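PDB 6B7K: endo-alpha-(1->5)-L-arabinanase from Bacillus licheniformis, which probably hydrolyses internal alpha-(1->5)-arabinofuranosidic linkages in arabinans, as a calcium-containing member of glycoside hydrolase family 43. Local coordinates for residues I21-I26 against Q80-I85; A193-Y198 against G261-L266. All coordinates share one frame; numbering follows the deposited sequence.

Overall arrangement
Contacts 1 and 2 are worked examples of one principle in a five-bladed beta-propeller: in both pairs the innermost strands of adjacent blades run roughly parallel and are joined mainly through side chains. Both contacts are buried near the centre of the chain, about 11 Å apart between centres, and one calcium ion ties them together, with Asp-142. Their chemistry differs. Segments 21-26 and 80-85 are joined by packing, a weak hydrogen bond to a serine hydroxyl and a water linking the two strands, whereas 193-198 and 261-266 are held by a glutamine amide. The two meet where Ser-25 OG hydrogen-bonds Asp-264 OD2, and where Asp-23 and Ala-82 pack on His-262.

Contact 1: I21-I26 against Q80-I85; sequences IHDPSI and QWAPDI. With CA (calcium ion), chain F.
Asp-23 and Ala-82 face each other across the contact with the same uncommon backbone shape: both have positive phi, 58° and 42°, and both precede a proline. Asp-23 CB packs on Ala-82 CB at 4.0 Å, while Asp-23 O lies beside Pro-83 CD. The carboxylate of Asp-23, the predicted proton acceptor, turns elsewhere: OD2 hydrogen-bonds Thr-38 OG1 and receives a weak bond from His-22 ND1. Thr-38 OG1 also hydrogen-bonds the backbone N of Ala-82, so one hydroxyl ties both segments together at the active-site end.

Further along, Ser-25 takes over. Its OG is anti to the backbone N (chi1 -177°), which carries it across to the other strand, where the N-H of Ile-85 points almost straight at it but over a long 3.4 Å, a weak bond. The same hydroxyl hydrogen-bonds Asp-264 OD2. These are the inner strands of neighbouring blades of the five-bladed GH43 propeller, running nearly parallel around its axis. Asp-84 turns its CB away from Ser-25, yet its OD1 returns to the axis and binds calcium at 2.4 Å; OD2 is hydrogen-bonded by Leu-143 N. Asp-142 and Asp-264 supply the other protein ligands. Ile-85 CG2 rests 3.5 Å from Ser-25 O. Beyond it, water 1 donates to Ile-26 O and to Ile-85 O, each at 2.9 Å, bridging two backbone carbonyls.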
loop_
_atom_site.group_PDB
_atom_site.type_symbol
_atom_site.label_atom_id
_atom_site.label_comp_id
_atom_site.label_asym_id
_atom_site.label_seq_id
_atom_site.Cartn_x
_atom_site.Cartn_y
_atom_site.Cartn_z
ATOM N N ILE A 21 -7.169 11.391 -3.454
ATOM C CA ILE A 21 -6.279 10.247 -3.606
ATOM C C ILE A 21 -7.039 8.998 -3.188
ATOM O O ILE A 21 -8.055 9.072 -2.497
ATOM C CB ILE A 21 -4.983 10.423 -2.774
ATOM C CG1 ILE A 21 -3.857 9.563 -3.349
ATOM C CG2 ILE A 21 -5.234 10.066 -1.315
ATOM C CD1 ILE A 21 -3.546 9.864 -4.793
ATOM N N HIS A 22 -6.547 7.842 -3.624
ATOM C CA HIS A 22 -7.066 6.562 -3.172
ATOM C C HIS A 22 -5.938 5.545 -3.244
ATOM O O HIS A 22 -5.262 5.444 -4.272
ATOM C CB HIS A 22 -8.258 6.110 -4.017
ATOM C CG HIS A 22 -9.172 5.164 -3.305
ATOM N ND1 HIS A 22 -9.121 3.800 -3.485
ATOM C CD2 HIS A 22 -10.157 5.388 -2.402
ATOM C CE1 HIS A 22 -10.039 3.224 -2.729
ATOM N NE2 HIS A 22 -10.681 4.165 -2.062
ATOM N N ASP A 23 -5.739 4.808 -2.148
ATOM C CA ASP A 23 -4.641 3.859 -2.000
ATOM C C ASP A 23 -3.297 4.562 -2.178
ATOM O O ASP A 23 -2.555 4.248 -3.116
ATOM C CB ASP A 23 -4.789 2.713 -3.003
ATOM C CG ASP A 23 -6.181 2.105 -2.992
ATOM O OD1 ASP A 23 -6.674 1.758 -1.898
ATOM O OD2 ASP A 23 -6.788 1.984 -4.080
ATOM N N PRO A 24 -2.942 5.499 -1.300
ATOM C CA PRO A 24 -1.733 6.297 -1.507
ATOM C C PRO A 24 -0.466 5.626 -0.990
ATOM O O PRO A 24 -0.491 4.743 -0.127
ATOM C CB PRO A 24 -2.031 7.567 -0.700
ATOM C CG PRO A 24 -2.817 7.063 0.448
ATOM C CD PRO A 24 -3.665 5.927 -0.088
ATOM N N SER A 25 0.657 6.079 -1.545
ATOM C CA SER A 25 1.989 5.711 -1.077
ATOM C C SER A 25 2.875 6.936 -1.221
ATOM O O SER A 25 3.021 7.468 -2.326
ATOM C CB SER A 25 2.559 4.530 -1.868
ATOM O OG SER A 25 3.821 4.126 -1.359
ATOM N N ILE A 26 3.464 7.383 -0.114
ATOM C CA ILE A 26 4.188 8.648 -0.075
ATOM C C ILE A 26 5.669 8.409 -0.326
ATOM O O ILE A 26 6.244 7.381 0.061
ATOM C CB ILE A 26 3.961 9.379 1.268
ATOM C CG1 ILE A 26 4.544 10.793 1.226
ATOM C CG2 ILE A 26 4.571 8.598 2.417
ATOM C CD1 ILE A 26 3.935 11.684 0.167
ATOM N N GLN A 80 -5.060 1.775 -12.929
ATOM C CA GLN A 80 -4.324 0.818 -12.118
ATOM C C GLN A 80 -4.401 1.223 -10.652
ATOM O O GLN A 80 -4.586 2.398 -10.323
ATOM C CB GLN A 80 -2.866 0.721 -12.573
ATOM C CG GLN A 80 -2.658 -0.118 -13.831
ATOM C CD GLN A 80 -3.345 0.463 -15.056
ATOM O OE1 GLN A 80 -2.912 1.474 -15.604
ATOM N NE2 GLN A 80 -4.423 -0.178 -15.492
ATOM N N TRP A 81 -4.264 0.237 -9.769
ATOM C CA TRP A 81 -4.544 0.427 -8.355
ATOM C C TRP A 81 -3.274 0.363 -7.520
ATOM O O TRP A 81 -2.257 -0.205 -7.929
ATOM C CB TRP A 81 -5.507 -0.635 -7.814
ATOM C CG TRP A 81 -6.652 -1.033 -8.684
ATOM C CD1 TRP A 81 -7.104 -0.414 -9.814
ATOM C CD2 TRP A 81 -7.507 -2.159 -8.475
ATOM N NE1 TRP A 81 -8.184 -1.095 -10.325
ATOM C CE2 TRP A 81 -8.451 -2.170 -9.518
ATOM C CE3 TRP A 81 -7.563 -3.162 -7.504
ATOM C CZ2 TRP A 81 -9.437 -3.145 -9.614
ATOM C CZ3 TRP A 81 -8.537 -4.124 -7.603
ATOM C CH2 TRP A 81 -9.460 -4.111 -8.647
ATOM N N ALA A 82 -3.373 0.948 -6.323
ATOM C CA ALA A 82 -2.482 0.756 -5.182
ATOM C C ALA A 82 -1.010 0.719 -5.563
ATOM O O ALA A 82 -0.389 -0.352 -5.523
ATOM C CB ALA A 82 -2.854 -0.536 -4.451
ATOM N N PRO A 83 -0.415 1.847 -5.931
ATOM C CA PRO A 83 1.019 1.865 -6.214
ATOM C C PRO A 83 1.838 1.942 -4.934
ATOM O O PRO A 83 1.367 2.376 -3.882
ATOM C CB PRO A 83 1.193 3.132 -7.056
ATOM C CG PRO A 83 0.124 4.031 -6.564
ATOM C CD PRO A 83 -1.042 3.157 -6.185
ATOM N N ASP A 84 3.086 1.492 -5.043
ATOM C CA ASP A 84 4.057 1.600 -3.960
ATOM C C ASP A 84 5.347 2.172 -4.522
ATOM O O ASP A 84 5.903 1.629 -5.481
ATOM C CB ASP A 84 4.317 0.248 -3.292
ATOM C CG ASP A 84 5.320 0.351 -2.161
ATOM O OD1 ASP A 84 5.092 1.162 -1.240
ATOM O OD2 ASP A 84 6.338 -0.373 -2.191
ATOM N N ILE A 85 5.825 3.257 -3.922
ATOM C CA ILE A 85 7.002 3.970 -4.393
ATOM C C ILE A 85 8.049 3.986 -3.287
ATOM O O ILE A 85 7.732 4.229 -2.117
ATOM C CB ILE A 85 6.642 5.404 -4.838
ATOM C CG1 ILE A 85 7.883 6.151 -5.334
ATOM C CG2 ILE A 85 5.935 6.151 -3.713
ATOM C CD1 ILE A 85 8.504 5.540 -6.573
HETATM CA CA CA F . 5.590 1.258 1.144
HETATM O O HOH W 1 8.553 5.629 0.231
HETATM O O HOH W 2 7.072 2.417 2.956
#

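Contact 2: A193-Y198 against G261-L266. With CA (calcium ion), chain F.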
loop_
_atom_site.group_PDB
_atom_site.type_symbol
_atom_site.label_atom_id
_atom_site.label_comp_id
_atom_site.label_asym_id
_atom_site.label_seq_id
_atom_site.Cartn_x
_atom_site.Cartn_y
_atom_site.Cartn_z
ATOM N N ALA A 193 -4.050 -4.227 1.706
ATOM C CA ALA A 193 -3.189 -3.051 1.767
ATOM C C ALA A 193 -2.082 -3.154 2.822
ATOM O O ALA A 193 -1.963 -2.287 3.691
ATOM C CB ALA A 193 -4.028 -1.802 2.000
ATOM N N PRO A 194 -1.242 -4.185 2.758
ATOM C CA PRO A 194 -0.213 -4.348 3.785
ATOM C C PRO A 194 1.012 -3.496 3.504
ATOM O O PRO A 194 1.382 -3.252 2.355
ATOM C CB PRO A 194 0.128 -5.838 3.694
ATOM C CG PRO A 194 -0.040 -6.138 2.237
ATOM C CD PRO A 194 -1.161 -5.247 1.737
ATOM N N ASN A 195 1.642 -3.033 4.581
ATOM C CA ASN A 195 2.957 -2.414 4.473
ATOM C C ASN A 195 3.749 -2.749 5.729
ATOM O O ASN A 195 3.213 -2.683 6.840
ATOM C CB ASN A 195 2.860 -0.894 4.254
ATOM C CG ASN A 195 2.299 -0.157 5.448
ATOM O OD1 ASN A 195 1.091 0.066 5.547
ATOM N ND2 ASN A 195 3.178 0.243 6.360
ATOM N N ILE A 196 5.011 -3.129 5.543
ATOM C CA ILE A 196 5.872 -3.600 6.623
ATOM C C ILE A 196 7.037 -2.634 6.778
ATOM O O ILE A 196 7.571 -2.129 5.785
ATOM C CB ILE A 196 6.390 -5.028 6.354
ATOM C CG1 ILE A 196 5.251 -5.937 5.895
ATOM C CG2 ILE A 196 7.064 -5.595 7.592
ATOM C CD1 ILE A 196 5.696 -7.341 5.568
ATOM N N THR A 197 7.434 -2.385 8.025
ATOM C CA THR A 197 8.590 -1.551 8.311
ATOM C C THR A 197 9.331 -2.103 9.519
ATOM O O THR A 197 8.727 -2.672 10.432
ATOM C CB THR A 197 8.194 -0.089 8.566
ATOM O OG1 THR A 197 9.357 0.664 8.937
ATOM C CG2 THR A 197 7.157 0.001 9.673
ATOM N N TYR A 198 10.649 -1.929 9.511
ATOM C CA TYR A 198 11.512 -2.354 10.605
ATOM C C TYR A 198 11.898 -1.156 11.463
ATOM O O TYR A 198 12.237 -0.089 10.942
ATOM C CB TYR A 198 12.774 -3.040 10.074
ATOM C CG TYR A 198 13.791 -3.378 11.146
ATOM C CD1 TYR A 198 13.716 -4.571 11.852
ATOM C CD2 TYR A 198 14.830 -2.504 11.449
ATOM C CE1 TYR A 198 14.640 -4.882 12.829
ATOM C CE2 TYR A 198 15.758 -2.808 12.427
ATOM C CZ TYR A 198 15.658 -3.998 13.112
ATOM O OH TYR A 198 16.583 -4.302 14.083
ATOM N N GLY A 261 -7.916 4.044 5.500
ATOM C CA GLY A 261 -7.287 2.803 5.095
ATOM C C GLY A 261 -6.277 3.001 3.988
ATOM O O GLY A 261 -5.890 4.124 3.657
ATOM N N HIS A 262 -5.893 1.864 3.397
ATOM C CA HIS A 262 -4.735 1.714 2.522
ATOM C C HIS A 262 -3.620 2.676 2.901
ATOM O O HIS A 262 -3.282 3.589 2.142
ATOM C CB HIS A 262 -5.109 1.893 1.054
ATOM C CG HIS A 262 -4.155 1.213 0.123
ATOM N ND1 HIS A 262 -2.841 1.608 -0.011
ATOM C CD2 HIS A 262 -4.313 0.144 -0.693
ATOM C CE1 HIS A 262 -2.233 0.821 -0.880
ATOM N NE2 HIS A 262 -3.104 -0.078 -1.306
ATOM N N GLN A 263 -3.049 2.467 4.079
ATOM C CA GLN A 263 -2.016 3.329 4.615
ATOM C C GLN A 263 -0.645 2.933 4.077
ATOM O O GLN A 263 -0.471 1.906 3.414
ATOM C CB GLN A 263 -2.012 3.271 6.142
ATOM C CG GLN A 263 -1.369 2.009 6.704
ATOM C CD GLN A 263 -2.057 0.737 6.241
ATOM O OE1 GLN A 263 -3.285 0.659 6.202
ATOM N NE2 GLN A 263 -1.265 -0.262 5.873
ATOM N N ASP A 264 0.338 3.779 4.369
ATOM C CA ASP A 264 1.735 3.477 4.108
ATOM C C ASP A 264 2.571 4.383 4.997
ATOM O O ASP A 264 2.141 5.482 5.357
ATOM C CB ASP A 264 2.100 3.670 2.631
ATOM C CG ASP A 264 3.311 2.852 2.217
ATOM O OD1 ASP A 264 3.974 2.275 3.102
ATOM O OD2 ASP A 264 3.590 2.775 1.005
ATOM N N VAL A 265 3.760 3.908 5.360
ATOM C CA VAL A 265 4.650 4.626 6.264
ATOM C C VAL A 265 5.931 4.986 5.523
ATOM O O VAL A 265 6.424 4.210 4.696
ATOM C CB VAL A 265 4.961 3.804 7.533
ATOM C CG1 VAL A 265 3.708 3.644 8.379
ATOM C CG2 VAL A 265 5.532 2.443 7.163
ATOM N N LEU A 266 6.468 6.168 5.822
ATOM C CA LEU A 266 7.687 6.661 5.196
ATOM C C LEU A 266 8.685 7.054 6.272
ATOM O O LEU A 266 8.362 7.848 7.162
ATOM C CB LEU A 266 7.407 7.865 4.290
ATOM C CG LEU A 266 8.624 8.643 3.781
ATOM C CD1 LEU A 266 9.473 7.779 2.859
ATOM C CD2 LEU A 266 8.192 9.925 3.081
HETATM CA CA CA F . 5.590 1.258 1.144
HETATM O O HOH W 2 7.072 2.417 2.956
#
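Gln-263 reaches across to Ala-193 and Asn-195 with its side-chain amide, joining the inner strands of two adjacent blades of the five-bladed propeller; segments 193-198 and 263-266 run 19° from parallel, their axes 6.9 Å apart at closest approach. Its chain, bent at chi2 (-59°), brings NE2 to two acceptors. One is Ala-193 O, 3.1 Å from NE2 and met almost head-on to the carbonyl; the other is Asn-195 OD1, whose modelled separation of 2.4 Å from NE2 is too short to be taken literally at this resolution. OE1 of Gln-263 is satisfied outside the pair, by Ser-208 OG. An alanine in place of Gln-263 would probably leave Ala-193 O without this donor, Ser-208 OG without its OE1 partner and Asn-195 OD1 without a close neighbour.

Toward the predicted active site the strands meet by a methyl-on-ring contact. Ala-193 CB sits over one face of the His-262 ring, 3.7 Å from its centroid, in a CH-pi contact; His-262 is predicted to matter for substrate recognition. At the other end Thr-197 CG2 touches Val-265 CG2, while Thr-197 OG1 turns to Asn-268. Asp-264, between these ends, grips calcium with both carboxylate oxygens. Its OD2 also hydrogen-bonds Ser-25 OG, and its OD1 accepts the N-H of Val-265 on the anti side, tilted 30° out of the carboxylate plane. The carbonyl of that valine is served by the metal's own shell: water 2, 2.6 Å from the calcium, donates to Val-265 O.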